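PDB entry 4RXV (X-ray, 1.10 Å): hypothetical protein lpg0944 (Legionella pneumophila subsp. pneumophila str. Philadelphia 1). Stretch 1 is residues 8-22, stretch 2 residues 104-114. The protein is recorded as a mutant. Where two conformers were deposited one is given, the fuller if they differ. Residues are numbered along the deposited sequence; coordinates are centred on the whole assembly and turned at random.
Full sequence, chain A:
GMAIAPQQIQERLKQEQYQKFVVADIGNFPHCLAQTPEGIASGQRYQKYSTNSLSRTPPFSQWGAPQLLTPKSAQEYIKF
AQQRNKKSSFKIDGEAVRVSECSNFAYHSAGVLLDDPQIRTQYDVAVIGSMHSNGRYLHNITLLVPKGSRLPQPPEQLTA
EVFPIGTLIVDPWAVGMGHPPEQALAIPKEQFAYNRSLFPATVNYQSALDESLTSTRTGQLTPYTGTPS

Stretch 1, residues 8-22: QIQERLKQEQYQKFV
Stretch 2 104-114: NFAYHSAGVLL

Two segments of one chain, at least 84 residues apart in sequence wherever they touch, bury 544 Å² between them. Residues 8-14 continue a helix begun earlier; a type I turn runs from Lys-14 to Gln-17, Gln-17 leaves helical space with positive phi (52/53), and a 3-10 segment spans 18-20 before Phe-21 extends (-64/153). The partner is a helix reaching Leu-114. The helix axes run at 124° with a closest approach of 10.6 Å, so the register descends on one side as it climbs on the other: Ile-9 CA lies 8.0 Å from Leu-113 CA, Leu-13 CA 7.2 Å from Ser-109 CA, and Tyr-18 CA 9.4 Å from Phe-105 CA.

Phe-105, Tyr-18 and Val-112 carry the largest covered areas. Phe-105 sends its CB sideways, but chi1 t (-152°) with chi2 -18° brings the ring end nearer to the other segment. There its CE1 meets Tyr-18 CD1 at 3.5 Å and its CZ sits over one face of the Phe-21 ring, 3.3 Å from Phe-21 CG. Phe-21, with chi1 at -95° between wells, also turns its edge toward the face of His-108, centroids 5.8 Å apart.

Tyr-18 (chi1 m, chi2 -53°) points toward the helix and unites packing with polarity. Its OH is 2.8 Å from His-108 ND1 in a hydrogen bond and accepts another from Ser-109 OG at 2.9 Å, so one hydroxyl engages consecutive residues of the helix. The Tyr-18 ring also turns its edge toward the His-108 face, planes at 83° and centroids 5.0 Å apart; His-108 reaches it with chi1 t and chi2 -67°. Glu-16 OE1 lies near the imidazole plane, 3.1 Å from His-108 CE1.

The CA-to-CB bond of Val-112 (chi1 t) points toward the first segment. Its CG1 lies over one face of the Arg-12 guanidinium, 3.6 Å from Arg-12 CZ, and 4.1 Å from Leu-13 CD2; its CG2 is 4.0 Å from Glu-16 CG and 3.8 Å from Tyr-18 OH. Arg-12 (t, p, t, chi4 92°) is held by a salt bridge from its NH1 to Glu-16 OE2 at 2.8 Å, while a water accepts from Arg-12 NE at 2.9 Å and donates to Val-112 O at 2.8 Å. The charge is paired within its own segment, and one guanidinium face lies under the valine.

Beyond, Ile-9 and Leu-113, both m,t, close the apolar end through Ile-9 CG2 to Leu-113 CD2 at 3.7 Å.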

# COMPACT_ATOMS: atom_id res chain seq x y z
N GLN A 8 7.80 -2.17 -14.81
CA GLN A 8 8.43 -0.93 -14.32
C GLN A 8 7.68 -0.37 -13.11
O GLN A 8 8.30 0.22 -12.24
CB GLN A 8 8.56 0.13 -15.41
CG GLN A 8 9.83 0.00 -16.27
CD GLN A 8 9.93 -1.32 -16.96
OE1 GLN A 8 9.11 -1.64 -17.84
NE2 GLN A 8 10.92 -2.11 -16.59
N ILE A 9 6.36 -0.54 -13.07
CA ILE A 9 5.58 -0.11 -11.91
C ILE A 9 5.99 -0.96 -10.71
O ILE A 9 6.24 -0.44 -9.60
CB ILE A 9 4.07 -0.21 -12.18
CG1 ILE A 9 3.69 0.69 -13.36
CG2 ILE A 9 3.29 0.17 -10.92
CD1 ILE A 9 2.25 0.56 -13.78
N GLN A 10 6.09 -2.26 -10.91
CA GLN A 10 6.50 -3.15 -9.84
C GLN A 10 7.90 -2.81 -9.35
O GLN A 10 8.17 -2.80 -8.15
CB GLN A 10 6.42 -4.60 -10.30
CG GLN A 10 6.79 -5.62 -9.26
CD GLN A 10 6.56 -7.01 -9.77
OE1 GLN A 10 5.49 -7.61 -9.57
NE2 GLN A 10 7.51 -7.51 -10.50
N GLU A 11 8.81 -2.51 -10.27
CA GLU A 11 10.16 -2.13 -9.89
C GLU A 11 10.16 -0.87 -9.04
O GLU A 11 10.87 -0.80 -8.04
CB GLU A 11 11.05 -1.96 -11.12
CG GLU A 11 11.46 -3.29 -11.75
CD GLU A 11 12.18 -4.23 -10.77
OE1 GLU A 11 13.01 -3.72 -9.96
OE2 GLU A 11 11.92 -5.47 -10.78
N ARG A 12 9.35 0.13 -9.41
CA ARG A 12 9.25 1.35 -8.63
C ARG A 12 8.77 1.04 -7.20
O ARG A 12 9.26 1.62 -6.23
CB ARG A 12 8.30 2.34 -9.29
CG ARG A 12 7.98 3.57 -8.45
CD ARG A 12 9.21 4.44 -8.20
NE ARG A 12 8.93 5.58 -7.34
CZ ARG A 12 9.07 5.57 -6.03
NH1 ARG A 12 9.44 4.47 -5.39
NH2 ARG A 12 8.82 6.66 -5.35
N LEU A 13 7.80 0.14 -7.06
CA LEU A 13 7.29 -0.23 -5.74
C LEU A 13 8.33 -1.05 -4.97
O LEU A 13 8.42 -0.90 -3.74
CB LEU A 13 5.98 -1.00 -5.92
CG LEU A 13 4.83 -0.17 -6.47
CD1 LEU A 13 3.74 -1.05 -7.04
CD2 LEU A 13 4.24 0.76 -5.38
N LYS A 14 9.09 -1.89 -5.65
CA LYS A 14 10.16 -2.64 -4.99
C LYS A 14 11.20 -1.70 -4.35
O LYS A 14 11.78 -2.01 -3.33
CB LYS A 14 10.81 -3.64 -5.96
CG LYS A 14 9.96 -4.84 -6.22
CD LYS A 14 10.44 -5.69 -7.36
CE LYS A 14 11.82 -6.21 -7.17
NZ LYS A 14 12.18 -7.15 -8.26
N GLN A 15 11.43 -0.53 -4.96
CA GLN A 15 12.37 0.43 -4.42
C GLN A 15 12.00 0.88 -3.02
O GLN A 15 12.86 1.37 -2.30
CB GLN A 15 12.52 1.64 -5.34
CG GLN A 15 13.19 1.31 -6.65
CD GLN A 15 13.22 2.48 -7.59
OE1 GLN A 15 12.43 2.57 -8.51
NE2 GLN A 15 14.14 3.39 -7.36
N GLU A 16 10.72 0.76 -2.63
CA GLU A 16 10.29 1.20 -1.33
C GLU A 16 10.66 0.23 -0.21
O GLU A 16 10.54 0.57 0.95
CB GLU A 16 8.78 1.47 -1.33
CG GLU A 16 8.42 2.61 -2.25
CD GLU A 16 9.18 3.87 -1.89
OE1 GLU A 16 8.96 4.42 -0.80
OE2 GLU A 16 10.02 4.32 -2.70
N GLN A 17 11.10 -0.96 -0.58
CA GLN A 17 11.53 -1.98 0.40
C GLN A 17 10.45 -2.19 1.48
O GLN A 17 10.72 -2.17 2.69
CB GLN A 17 12.88 -1.62 1.01
CG GLN A 17 13.99 -1.59 -0.05
CD GLN A 17 14.24 -2.95 -0.68
OE1 GLN A 17 14.59 -3.89 0.03
NE2 GLN A 17 14.15 -3.05 -2.00
N TYR A 18 9.23 -2.46 1.03
CA TYR A 18 8.10 -2.62 1.95
C TYR A 18 8.30 -3.78 2.93
O TYR A 18 7.75 -3.76 4.03
CB TYR A 18 6.83 -2.80 1.15
CG TYR A 18 6.34 -1.54 0.46
CD1 TYR A 18 6.14 -0.38 1.17
CD2 TYR A 18 6.02 -1.53 -0.89
CE1 TYR A 18 5.63 0.77 0.57
CE2 TYR A 18 5.53 -0.39 -1.51
CZ TYR A 18 5.32 0.77 -0.77
OH TYR A 18 4.78 1.85 -1.41
N GLN A 19 9.08 -4.79 2.52
CA GLN A 19 9.34 -5.91 3.40
C GLN A 19 10.12 -5.54 4.65
O GLN A 19 10.17 -6.32 5.60
CB GLN A 19 10.05 -7.04 2.65
CG GLN A 19 11.52 -6.88 2.37
CD GLN A 19 11.87 -5.96 1.24
OE1 GLN A 19 11.03 -5.27 0.66
NE2 GLN A 19 13.15 -5.92 0.93
N LYS A 20 10.73 -4.37 4.66
CA LYS A 20 11.53 -3.91 5.79
C LYS A 20 10.76 -3.10 6.79
O LYS A 20 11.27 -2.79 7.86
CB LYS A 20 12.76 -3.13 5.29
CG LYS A 20 13.62 -3.86 4.28
CD LYS A 20 14.24 -5.11 4.77
CE LYS A 20 15.06 -5.75 3.66
NZ LYS A 20 15.71 -7.03 3.86
N PHE A 21 9.50 -2.77 6.50
CA PHE A 21 8.70 -2.02 7.46
C PHE A 21 8.49 -2.83 8.73
O PHE A 21 8.43 -4.06 8.71
CB PHE A 21 7.31 -1.74 6.90
CG PHE A 21 7.15 -0.40 6.24
CD1 PHE A 21 7.78 -0.10 5.04
CD2 PHE A 21 6.32 0.57 6.82
CE1 PHE A 21 7.56 1.12 4.45
CE2 PHE A 21 6.12 1.79 6.21
CZ PHE A 21 6.73 2.05 5.03
N VAL A 22 8.30 -2.12 9.84
CA VAL A 22 7.64 -2.69 11.00
C VAL A 22 6.15 -2.76 10.68
O VAL A 22 5.52 -1.75 10.36
CB VAL A 22 7.90 -1.84 12.25
CG1 VAL A 22 7.02 -2.33 13.41
CG2 VAL A 22 9.36 -1.87 12.63
N ASN A 104 -3.80 1.15 6.81
CA ASN A 104 -3.29 2.36 6.13
C ASN A 104 -2.11 2.11 5.23
O ASN A 104 -1.77 3.01 4.48
CB ASN A 104 -2.91 3.45 7.14
CG ASN A 104 -4.09 4.02 7.90
OD1 ASN A 104 -5.26 3.68 7.62
ND2 ASN A 104 -3.81 4.94 8.82
N PHE A 105 -1.47 0.94 5.26
CA PHE A 105 -0.24 0.78 4.50
C PHE A 105 -0.45 1.08 3.00
O PHE A 105 0.41 1.69 2.37
CB PHE A 105 0.27 -0.65 4.71
CG PHE A 105 1.79 -0.84 4.59
CD1 PHE A 105 2.63 0.07 3.98
CD2 PHE A 105 2.34 -1.98 5.13
CE1 PHE A 105 4.00 -0.18 3.91
CE2 PHE A 105 3.70 -2.25 5.03
CZ PHE A 105 4.52 -1.35 4.41
N ALA A 106 -1.58 0.65 2.44
CA ALA A 106 -1.87 0.85 1.03
C ALA A 106 -1.77 2.32 0.62
O ALA A 106 -1.50 2.60 -0.54
CB ALA A 106 -3.22 0.29 0.69
N TYR A 107 -1.99 3.25 1.54
CA TYR A 107 -1.96 4.66 1.24
C TYR A 107 -0.55 5.06 0.77
O TYR A 107 -0.42 5.97 -0.03
CB TYR A 107 -2.35 5.47 2.45
CG TYR A 107 -3.74 5.21 3.02
CD1 TYR A 107 -4.69 4.44 2.39
CD2 TYR A 107 -4.06 5.74 4.26
CE1 TYR A 107 -5.93 4.21 2.96
CE2 TYR A 107 -5.30 5.52 4.83
CZ TYR A 107 -6.21 4.75 4.18
OH TYR A 107 -7.46 4.52 4.72
N HIS A 108 0.48 4.40 1.31
CA HIS A 108 1.85 4.70 0.90
C HIS A 108 2.01 4.45 -0.59
O HIS A 108 2.51 5.29 -1.33
CB HIS A 108 2.79 3.81 1.71
CG HIS A 108 4.23 4.13 1.55
ND1 HIS A 108 4.93 3.95 0.37
CD2 HIS A 108 5.12 4.59 2.46
CE1 HIS A 108 6.18 4.32 0.57
NE2 HIS A 108 6.32 4.70 1.83
N SER A 109 1.60 3.27 -1.03
CA SER A 109 1.71 2.93 -2.46
C SER A 109 0.82 3.79 -3.33
O SER A 109 1.23 4.13 -4.45
CB SER A 109 1.38 1.46 -2.70
OG SER A 109 2.29 0.61 -2.05
N ALA A 110 -0.36 4.17 -2.86
CA ALA A 110 -1.18 5.12 -3.62
C ALA A 110 -0.39 6.40 -3.87
O ALA A 110 -0.41 6.93 -4.99
CB ALA A 110 -2.48 5.40 -2.91
N GLY A 111 0.33 6.90 -2.87
CA GLY A 111 1.16 8.08 -3.05
C GLY A 111 2.27 7.88 -4.05
O GLY A 111 2.49 8.72 -4.93
N VAL A 112 2.99 6.76 -3.94
CA VAL A 112 4.05 6.45 -4.89
C VAL A 112 3.53 6.47 -6.32
O VAL A 112 4.17 7.00 -7.22
CB VAL A 112 4.69 5.09 -4.54
CG1 VAL A 112 5.60 4.60 -5.64
CG2 VAL A 112 5.44 5.17 -3.20
N LEU A 113 2.38 5.85 -6.53
CA LEU A 113 1.82 5.72 -7.87
C LEU A 113 1.26 7.04 -8.39
O LEU A 113 1.45 7.37 -9.55
CB LEU A 113 0.74 4.65 -7.86
CG LEU A 113 1.29 3.28 -7.49
CD1 LEU A 113 0.13 2.34 -7.15
CD2 LEU A 113 2.21 2.71 -8.52
N LEU A 114 0.60 7.81 -7.53
CA LEU A 114 0.05 9.11 -7.91
C LEU A 114 1.16 10.10 -8.23
O LEU A 114 0.93 11.08 -8.92
CB LEU A 114 -0.88 9.64 -6.80
CG LEU A 114 -2.25 8.94 -6.76
CD1 LEU A 114 -2.93 9.12 -5.44
CD2 LEU A 114 -3.14 9.42 -7.88
O HOH W 1 6.77 7.24 -8.35